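Local structure of alanine dehydrogenase/pyridine nucleotide transhydrogenase (Mycobacterium smegmatis str. MC2 155, 3P2Y) at residues 38-44 and 340-345; 280-286 and 305-311; 289-294 and 320-325. The protein probably catalyses hydride transfer between NADH and NADP as the soluble alpha-1 subunit of a transhydrogenase that is thought to be coupled to proton pumping. All blocks are in the same frame, centred on the assembly; numbering follows the deposited sequence.

How the interactions relate
Interaction 1 lies apart from the other two, on the opposite side of the chain's centre: its own centre is about 33 Å from that of interaction 2 and about 39 Å from that of interaction 3. It joins the start of helix 42-50 to the far later helix 336-354, with the side chain of Leu40 about 11 Å from a bound calcium ion. Interactions 2 and 3 are neighbours in the domain built on the mixed sheet, with centres about 14 Å apart, and their segments alternate along the chain. They meet where Leu311 CD1 packs 3.3 Å from His320 CD2 and Val284 CG1 lies 4.0 Å from Ala289 N. Interactions 1 and 3 both touch the second subunit.

Interaction 1 (38-44 and 340-345); sequences VALVPKV and SELYAK
Val41 packs against Ser340 and Glu341 where the loop leading into helix 42-50 lies against helix 336-354, and it shows how closely the two surfaces fit. Its CB directs both methyls at the helix. CG1, anti to the carbonyl carbon (chi1 -64°), comes 3.5 Å from Ser340 CB and also touches the backbone N of Glu341; CG2 rests against CA, CB and CG of Glu341, the two side chains crossing at a slant. About one turn further along, the small Ala344 lets the loop come close. Its CB is met by Leu40 CD2 on the loop and, 3.8 Å away, by Val44 CG2 from the first turn of helix 42-50. Both CA and CB of Ala344 lie 3.2 Å from Ala39 O, the CA-H contact being bent (122° at the hydrogen) and weak; this buried carbonyl has no conventional hydrogen-bond partner. That same oxygen lies at the edge of the Tyr343 ring, near its plane, while Ala39 CB touches CE1.

One direct hydrogen bond crosses the contact, from Val38 N to Ser340 OG (3.0 Å, 165° at the hydrogen). The serine oxygen also bonds Pro336 O, one turn back in its own helix. At the exposed margin Lys43 NZ stays 4.3 Å from Glu341 OE1, and a water links them, accepting from the lysine and donating to the carboxylate. With Val41 as its N-cap, helix 42-50 starts on the flank of helix 336-354, a C-terminal family element packed onto the lobe of the six-stranded parallel sheet, where Tyr343 bonds Lys90 O and meets Phe111.

Interaction 2 (280-286 and 305-311); sequences APRLVTA and TGGNCEL
The Arg282 guanidinium lies across Glu310, with Glu310 CA 3.6 Å above one face, offset toward the rim, and CB over the same group; Gly307 O and Asn308 O sit near its plane at the edge. Both residues belong to loops of the Rossmann-like C-terminal domain, which follow the neighbouring parallel strands 268-271 and 297-300. The arginine chain, bent at chi2 and chi3 (69° and 55°), folds back to reach this place. Although the guanidinium and carboxylate planes are only 18° apart, OE1 lies well out of the guanidinium plane, so the attraction is of charges alone. The amide of Asn308 is the second flat group: ND2 donates almost in its own plane to Pro281 O (2.9 Å), and Leu283 CD1 touches CG. Thr271 and Ala273 bind the same amide, fixing its rotation.

A single beta bridge joins Val284 to Cys309. Asn308 O accepts from both Leu283 N (2.8 Å) and Val284 N, while Glu310 N returns a bond to Val284 O. Asp300, at the end of its strand, receives the backbone N-H groups of Asn308 and Cys309. At the other end Ala280 N bonds Thr305 O, and a water donates to both Ala280 O and Gly307 O. Where helix 286-290 begins, Ala286 N donates to Glu310 OE1 (2.8 Å), approaching from above the carboxylate plane.

Interaction 3 (289-294 and 320-325); sequences ATGMQP and HHGVTI
Val323 CG2 sits between Ala289 and Met292, against the C-terminal part of helix 286-290 and the chain beyond it, in the Rossmann-like C-terminal domain where that helix leads toward strand 297-300. Here the packing is tight. CG1 anti to the backbone N (chi1 178°) leaves CG2 anti to the carbonyl carbon, and this second methyl lies 3.3 Å from Ala289 O and 3.6 Å from Met292 O, with Met292 CB covering it at 3.9 Å. Ala289 O is engaged by Met292 N, so the valine packs against an oxygen that already has a partner. Met292 also reaches Val298 on the adjoining strand. Ile325 is modelled in two conformers, and its contact with Ala289 CB is therefore tentative.

The outer side is looser. It is formed by the type I' turn from His320 to Val323, which closes the beta hairpin of strands 317-320 and 323-326 with backbone bonds in both directions between those two residues. Thr290 lies over this turn and makes no direct hydrogen bond to it: its OG1, held by Ala286 O one turn earlier, sits in the plane of the His320 ring at the edge, 3.5 Å from CD2. Farther along, Pro294 CA makes a CH-O contact with Gly322 O (3.5 Å), and the proline touches Leu66 of the second subunit, bringing this margin to the dimer interface. No hydrogen bond joins the two segments directly, but a water lies between them, 2.9 Å from Met292 O and 2.8 Å from His321 O, though it cannot serve every acceptor around it.

Interaction 1 (38-44 and 340-345)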
loop_
_atom_site.group_PDB
_atom_site.type_symbol
_atom_site.label_atom_id
_atom_site.label_comp_id
_atom_site.label_asym_id
_atom_site.label_seq_id
_atom_site.Cartn_x
_atom_site.Cartn_y
_atom_site.Cartn_z
ATOM N N VAL A 38 -18.422 -3.955 -9.775
ATOM C CA VAL A 38 -19.549 -4.158 -10.710
ATOM C C VAL A 38 -19.867 -5.657 -10.693
ATOM O O VAL A 38 -18.972 -6.479 -10.560
ATOM C CB VAL A 38 -19.139 -3.669 -12.161
ATOM C CG1 VAL A 38 -17.914 -4.431 -12.698
ATOM C CG2 VAL A 38 -20.336 -3.793 -13.139
ATOM N N ALA A 39 -21.150 -6.035 -10.791
ATOM C CA ALA A 39 -21.513 -7.441 -10.498
ATOM C C ALA A 39 -21.013 -8.434 -11.540
ATOM O O ALA A 39 -20.719 -9.557 -11.186
ATOM C CB ALA A 39 -23.032 -7.608 -10.299
ATOM N N LEU A 40 -20.935 -8.022 -12.809
ATOM C CA LEU A 40 -20.297 -8.862 -13.821
ATOM C C LEU A 40 -19.194 -8.072 -14.506
ATOM O O LEU A 40 -19.364 -6.881 -14.780
ATOM C CB LEU A 40 -21.310 -9.323 -14.888
ATOM C CG LEU A 40 -22.514 -10.154 -14.431
ATOM C CD1 LEU A 40 -23.335 -10.526 -15.675
ATOM C CD2 LEU A 40 -22.056 -11.437 -13.653
ATOM N N VAL A 41 -18.065 -8.747 -14.775
ATOM C CA VAL A 41 -16.970 -8.162 -15.537
ATOM C C VAL A 41 -17.072 -8.656 -16.975
ATOM O O VAL A 41 -17.691 -9.699 -17.228
ATOM C CB VAL A 41 -15.562 -8.568 -14.953
ATOM C CG1 VAL A 41 -15.395 -7.984 -13.531
ATOM C CG2 VAL A 41 -15.371 -10.087 -14.952
ATOM N N PRO A 42 -16.441 -7.943 -17.916
ATOM C CA PRO A 42 -16.566 -8.324 -19.327
ATOM C C PRO A 42 -16.235 -9.791 -19.641
ATOM O O PRO A 42 -16.946 -10.413 -20.430
ATOM C CB PRO A 42 -15.596 -7.354 -20.029
ATOM C CG PRO A 42 -15.729 -6.081 -19.164
ATOM C CD PRO A 42 -15.643 -6.709 -17.762
ATOM N N LYS A 43 -15.202 -10.364 -19.014
ATOM C CA LYS A 43 -14.850 -11.780 -19.283
ATOM C C LYS A 43 -15.976 -12.749 -18.947
ATOM O O LYS A 43 -16.134 -13.773 -19.625
ATOM C CB LYS A 43 -13.589 -12.235 -18.503
ATOM C CG LYS A 43 -12.287 -11.624 -18.973
ATOM C CD LYS A 43 -11.174 -12.039 -17.979
ATOM C CE LYS A 43 -9.876 -11.282 -18.257
ATOM N NZ LYS A 43 -8.753 -11.942 -17.545
ATOM N N VAL A 44 -16.759 -12.424 -17.915
ATOM C CA VAL A 44 -17.860 -13.279 -17.487
ATOM C C VAL A 44 -19.066 -13.033 -18.372
ATOM O O VAL A 44 -19.753 -13.964 -18.791
ATOM C CB VAL A 44 -18.177 -13.067 -15.956
ATOM C CG1 VAL A 44 -19.443 -13.826 -15.519
ATOM C CG2 VAL A 44 -16.962 -13.536 -15.104
ATOM N N SER A 340 -14.424 -7.795 -8.421
ATOM C CA SER A 340 -15.632 -7.987 -9.248
ATOM C C SER A 340 -15.606 -9.270 -10.031
ATOM O O SER A 340 -16.654 -9.864 -10.254
ATOM C CB SER A 340 -15.848 -6.842 -10.240
ATOM O OG SER A 340 -15.932 -5.619 -9.533
ATOM N N GLU A 341 -14.433 -9.669 -10.511
ATOM C CA GLU A 341 -14.361 -10.914 -11.305
ATOM C C GLU A 341 -14.706 -12.120 -10.457
ATOM O O GLU A 341 -15.479 -12.969 -10.895
ATOM C CB GLU A 341 -12.978 -11.074 -11.929
ATOM C CG GLU A 341 -12.828 -12.340 -12.780
ATOM C CD GLU A 341 -11.407 -12.477 -13.332
ATOM O OE1 GLU A 341 -10.864 -11.466 -13.808
ATOM O OE2 GLU A 341 -10.835 -13.594 -13.289
ATOM N N LEU A 342 -14.146 -12.200 -9.256
ATOM C CA LEU A 342 -14.445 -13.318 -8.365
ATOM C C LEU A 342 -15.932 -13.329 -7.984
ATOM O O LEU A 342 -16.569 -14.388 -8.016
ATOM C CB LEU A 342 -13.573 -13.248 -7.120
ATOM C CG LEU A 342 -12.079 -13.439 -7.443
ATOM C CD1 LEU A 342 -11.288 -13.202 -6.168
ATOM C CD2 LEU A 342 -11.778 -14.816 -8.019
ATOM N N TYR A 343 -16.447 -12.142 -7.630
ATOM C CA TYR A 343 -17.864 -11.943 -7.302
ATOM C C TYR A 343 -18.755 -12.356 -8.471
ATOM O O TYR A 343 -19.796 -13.019 -8.291
ATOM C CB TYR A 343 -18.149 -10.476 -6.926
ATOM C CG TYR A 343 -19.583 -10.250 -6.509
ATOM C CD1 TYR A 343 -20.496 -9.660 -7.388
ATOM C CD2 TYR A 343 -20.024 -10.616 -5.221
ATOM C CE1 TYR A 343 -21.851 -9.459 -6.996
ATOM C CE2 TYR A 343 -21.358 -10.442 -4.837
ATOM C CZ TYR A 343 -22.255 -9.848 -5.732
ATOM O OH TYR A 343 -23.540 -9.610 -5.355
ATOM N N ALA A 344 -18.369 -11.947 -9.677
ATOM C CA ALA A 344 -19.134 -12.313 -10.879
ATOM C C ALA A 344 -19.222 -13.819 -11.067
ATOM O O ALA A 344 -20.274 -14.345 -11.436
ATOM C CB ALA A 344 -18.454 -11.647 -12.138
ATOM N N LYS A 345 -18.118 -14.519 -10.811
ATOM C CA LYS A 345 -18.128 -15.993 -10.869
ATOM C C LYS A 345 -19.023 -16.590 -9.763
ATOM O O LYS A 345 -19.750 -17.577 -10.014
ATOM C CB LYS A 345 -16.685 -16.522 -10.833
ATOM C CG LYS A 345 -15.951 -16.216 -12.136
ATOM C CD LYS A 345 -14.474 -16.681 -12.129
ATOM C CE LYS A 345 -13.846 -16.404 -13.502
ATOM N NZ LYS A 345 -12.487 -17.057 -13.631
HETATM O O HOH W 1 -8.562 -10.340 -14.993
#

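Interaction 2 (280-286 and 305-311)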
loop_
_atom_site.group_PDB
_atom_site.type_symbol
_atom_site.label_atom_id
_atom_site.label_comp_id
_atom_site.label_asym_id
_atom_site.label_seq_id
_atom_site.Cartn_x
_atom_site.Cartn_y
_atom_site.Cartn_z
ATOM N N ALA A 280 -19.266 -5.725 16.384
ATOM C CA ALA A 280 -17.996 -6.419 16.294
ATOM C C ALA A 280 -17.471 -6.733 17.701
ATOM O O ALA A 280 -17.574 -5.886 18.604
ATOM C CB ALA A 280 -17.007 -5.558 15.530
ATOM N N PRO A 281 -16.898 -7.932 17.890
ATOM C CA PRO A 281 -16.228 -8.269 19.149
ATOM C C PRO A 281 -15.064 -7.316 19.453
ATOM O O PRO A 281 -14.231 -7.053 18.566
ATOM C CB PRO A 281 -15.650 -9.660 18.873
ATOM C CG PRO A 281 -16.410 -10.190 17.722
ATOM C CD PRO A 281 -16.815 -9.034 16.910
ATOM N N ARG A 282 -14.991 -6.832 20.696
ATOM C CA ARG A 282 -13.859 -6.022 21.141
ATOM C C ARG A 282 -12.624 -6.889 21.393
ATOM O O ARG A 282 -12.624 -7.740 22.273
ATOM C CB ARG A 282 -14.250 -5.212 22.399
ATOM C CG ARG A 282 -13.170 -4.287 22.924
ATOM C CD ARG A 282 -12.897 -3.085 21.988
ATOM N NE ARG A 282 -14.079 -2.277 21.665
ATOM C CZ ARG A 282 -14.696 -1.442 22.510
ATOM N NH1 ARG A 282 -14.275 -1.298 23.771
ATOM N NH2 ARG A 282 -15.754 -0.750 22.090
ATOM N N LEU A 283 -11.571 -6.682 20.611
ATOM C CA LEU A 283 -10.355 -7.485 20.737
ATOM C C LEU A 283 -9.122 -6.677 21.119
ATOM O O LEU A 283 -8.140 -7.245 21.624
ATOM C CB LEU A 283 -10.072 -8.225 19.422
ATOM C CG LEU A 283 -11.154 -9.157 18.856
ATOM C CD1 LEU A 283 -10.807 -9.526 17.411
ATOM C CD2 LEU A 283 -11.276 -10.403 19.705
ATOM N N VAL A 284 -9.146 -5.379 20.822
ATOM C CA VAL A 284 -8.005 -4.506 21.081
ATOM C C VAL A 284 -8.520 -3.369 21.957
ATOM O O VAL A 284 -9.186 -2.444 21.476
ATOM C CB VAL A 284 -7.389 -3.953 19.772
ATOM C CG1 VAL A 284 -6.233 -2.964 20.058
ATOM C CG2 VAL A 284 -6.892 -5.121 18.858
ATOM N N THR A 285 -8.206 -3.447 23.244
ATOM C CA THR A 285 -8.601 -2.392 24.188
ATOM C C THR A 285 -7.784 -1.140 23.926
ATOM O O THR A 285 -6.727 -1.185 23.277
ATOM C CB THR A 285 -8.311 -2.827 25.645
ATOM O OG1 THR A 285 -6.907 -3.083 25.781
ATOM C CG2 THR A 285 -9.110 -4.074 26.022
ATOM N N ALA A 286 -8.249 -0.016 24.476
ATOM C CA ALA A 286 -7.463 1.210 24.448
ATOM C C ALA A 286 -6.039 1.001 24.988
ATOM O O ALA A 286 -5.082 1.498 24.390
ATOM C CB ALA A 286 -8.179 2.315 25.226
ATOM N N THR A 305 -19.375 -2.278 11.987
ATOM C CA THR A 305 -20.135 -2.767 13.141
ATOM C C THR A 305 -19.536 -2.366 14.481
ATOM O O THR A 305 -19.753 -3.043 15.491
ATOM C CB THR A 305 -20.382 -4.288 13.080
ATOM O OG1 THR A 305 -19.141 -5.008 12.924
ATOM C CG2 THR A 305 -21.346 -4.618 11.929
ATOM N N GLY A 306 -18.789 -1.266 14.493
ATOM C CA GLY A 306 -18.285 -0.714 15.739
ATOM C C GLY A 306 -16.779 -0.819 15.933
ATOM O O GLY A 306 -16.213 -0.102 16.763
ATOM N N GLY A 307 -16.132 -1.692 15.155
ATOM C CA GLY A 307 -14.674 -1.903 15.257
ATOM C C GLY A 307 -14.264 -2.894 16.334
ATOM O O GLY A 307 -14.880 -2.953 17.400
ATOM N N ASN A 308 -13.205 -3.662 16.067
ATOM C CA ASN A 308 -12.626 -4.561 17.059
ATOM C C ASN A 308 -11.784 -3.787 18.050
ATOM O O ASN A 308 -11.420 -4.325 19.107
ATOM C CB ASN A 308 -11.724 -5.612 16.392
ATOM C CG ASN A 308 -12.472 -6.476 15.366
ATOM O OD1 ASN A 308 -12.050 -6.593 14.208
ATOM N ND2 ASN A 308 -13.596 -7.061 15.775
ATOM N N CYS A 309 -11.433 -2.547 17.680
ATOM C CA CYS A 309 -10.564 -1.718 18.515
ATOM C C CYS A 309 -11.385 -0.607 19.130
ATOM O O CYS A 309 -12.117 0.095 18.441
ATOM C CB CYS A 309 -9.381 -1.133 17.720
ATOM S SG CYS A 309 -8.230 -0.138 18.703
ATOM N N GLU A 310 -11.238 -0.452 20.441
ATOM C CA GLU A 310 -11.937 0.588 21.201
ATOM C C GLU A 310 -11.706 2.016 20.657
ATOM O O GLU A 310 -12.585 2.879 20.752
ATOM C CB GLU A 310 -11.515 0.469 22.677
ATOM C CG GLU A 310 -12.054 1.515 23.648
ATOM C CD GLU A 310 -11.629 1.247 25.106
ATOM O OE1 GLU A 310 -10.884 0.261 25.381
ATOM O OE2 GLU A 310 -12.043 2.048 25.977
ATOM N N LEU A 311 -10.532 2.258 20.088
ATOM C CA LEU A 311 -10.179 3.603 19.636
ATOM C C LEU A 311 -10.497 3.829 18.152
ATOM O O LEU A 311 -10.249 4.904 17.614
ATOM C CB LEU A 311 -8.706 3.881 19.939
ATOM C CG LEU A 311 -8.337 3.816 21.428
ATOM C CD1 LEU A 311 -6.829 3.793 21.616
ATOM C CD2 LEU A 311 -8.974 4.999 22.189
HETATM O O HOH W 2 -17.610 -3.151 18.405
#

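Interaction 3 (289-294 and 320-325)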
loop_
_atom_site.group_PDB
_atom_site.type_symbol
_atom_site.label_atom_id
_atom_site.label_comp_id
_atom_site.label_asym_id
_atom_site.label_seq_id
_atom_site.Cartn_x
_atom_site.Cartn_y
_atom_site.Cartn_z
ATOM N N ALA A 289 -3.703 -0.959 22.482
ATOM C CA ALA A 289 -3.264 -0.103 21.375
ATOM C C ALA A 289 -2.217 0.890 21.853
ATOM O O ALA A 289 -1.193 1.074 21.208
ATOM C CB ALA A 289 -4.443 0.636 20.743
ATOM N N THR A 290 -2.476 1.503 23.005
ATOM C CA THR A 290 -1.594 2.509 23.596
ATOM C C THR A 290 -0.229 1.947 23.972
ATOM O O THR A 290 0.783 2.673 23.941
ATOM C CB THR A 290 -2.282 3.119 24.863
ATOM O OG1 THR A 290 -3.512 3.706 24.457
ATOM C CG2 THR A 290 -1.430 4.171 25.524
ATOM N N GLY A 291 -0.212 0.663 24.324
ATOM C CA GLY A 291 1.014 -0.043 24.717
ATOM C C GLY A 291 1.899 -0.464 23.546
ATOM O O GLY A 291 3.032 -0.902 23.757
ATOM N N MET A 292 1.386 -0.355 22.314
ATOM C CA MET A 292 2.191 -0.655 21.121
ATOM C C MET A 292 3.265 0.428 20.901
ATOM O O MET A 292 3.136 1.572 21.371
ATOM C CB MET A 292 1.293 -0.792 19.879
ATOM C CG MET A 292 0.314 -1.974 19.978
ATOM S SD MET A 292 -1.007 -1.969 18.726
ATOM C CE MET A 292 -0.064 -2.182 17.208
ATOM N N GLN A 293 4.343 0.054 20.233
ATOM C CA GLN A 293 5.436 0.992 19.987
ATOM C C GLN A 293 4.982 2.081 19.026
ATOM O O GLN A 293 4.156 1.829 18.152
ATOM C CB GLN A 293 6.662 0.264 19.419
ATOM C CG GLN A 293 7.413 -0.581 20.465
ATOM C CD GLN A 293 7.958 0.252 21.632
ATOM O OE1 GLN A 293 8.686 1.232 21.432
ATOM N NE2 GLN A 293 7.603 -0.134 22.853
ATOM N N PRO A 294 5.543 3.296 19.164
ATOM C CA PRO A 294 5.239 4.353 18.199
ATOM C C PRO A 294 5.439 3.868 16.763
ATOM O O PRO A 294 6.391 3.128 16.507
ATOM C CB PRO A 294 6.286 5.435 18.523
ATOM C CG PRO A 294 6.519 5.271 20.006
ATOM C CD PRO A 294 6.475 3.750 20.222
ATOM N N HIS A 320 -3.081 7.645 17.875
ATOM C CA HIS A 320 -3.319 7.686 19.309
ATOM C C HIS A 320 -2.026 7.294 20.031
ATOM O O HIS A 320 -1.571 6.160 19.919
ATOM C CB HIS A 320 -4.496 6.764 19.658
ATOM C CG HIS A 320 -4.913 6.830 21.091
ATOM N ND1 HIS A 320 -5.827 7.754 21.560
ATOM C CD2 HIS A 320 -4.544 6.086 22.159
ATOM C CE1 HIS A 320 -5.994 7.581 22.860
ATOM N NE2 HIS A 320 -5.227 6.577 23.249
ATOM N N HIS A 321 -1.429 8.244 20.765
ATOM C CA HIS A 321 -0.155 8.013 21.449
ATOM C C HIS A 321 0.879 7.373 20.505
ATOM O O HIS A 321 1.560 6.398 20.838
ATOM C CB HIS A 321 -0.380 7.206 22.732
ATOM C CG HIS A 321 -1.137 7.966 23.779
ATOM N ND1 HIS A 321 -2.508 7.896 23.910
ATOM C CD2 HIS A 321 -0.717 8.849 24.716
ATOM C CE1 HIS A 321 -2.898 8.691 24.889
ATOM N NE2 HIS A 321 -1.831 9.274 25.401
ATOM N N GLY A 322 0.996 7.958 19.310
ATOM C CA GLY A 322 1.984 7.503 18.305
ATOM C C GLY A 322 1.621 6.223 17.579
ATOM O O GLY A 322 2.404 5.740 16.753
ATOM N N VAL A 323 0.430 5.691 17.848
ATOM C CA VAL A 323 -0.016 4.418 17.207
ATOM C C VAL A 323 -1.114 4.717 16.199
ATOM O O VAL A 323 -2.114 5.390 16.518
ATOM C CB VAL A 323 -0.501 3.379 18.265
ATOM C CG1 VAL A 323 -1.006 2.096 17.589
ATOM C CG2 VAL A 323 0.629 3.032 19.253
ATOM N N THR A 324 -0.948 4.227 14.967
ATOM C CA THR A 324 -1.901 4.571 13.903
ATOM C C THR A 324 -3.045 3.556 13.961
ATOM O O THR A 324 -2.807 2.350 14.000
ATOM C CB THR A 324 -1.225 4.537 12.509
ATOM O OG1 THR A 324 -0.167 5.505 12.458
ATOM C CG2 THR A 324 -2.235 4.819 11.359
ATOM N N ILE A 325 -4.288 4.037 14.014
ATOM C CA ILE A 325 -5.466 3.170 14.023
ATOM C C ILE A 325 -6.286 3.476 12.777
ATOM O O ILE A 325 -6.776 4.603 12.628
ATOM C CB ILE A 325 -6.327 3.432 15.279
ATOM C CG1 ILE A 325 -5.416 3.587 16.514
ATOM C CG2 ILE A 325 -7.372 2.325 15.451
ATOM C CD1 ILE A 325 -4.733 2.287 16.919
HETATM O O HOH W 3 3.443 4.458 21.379
#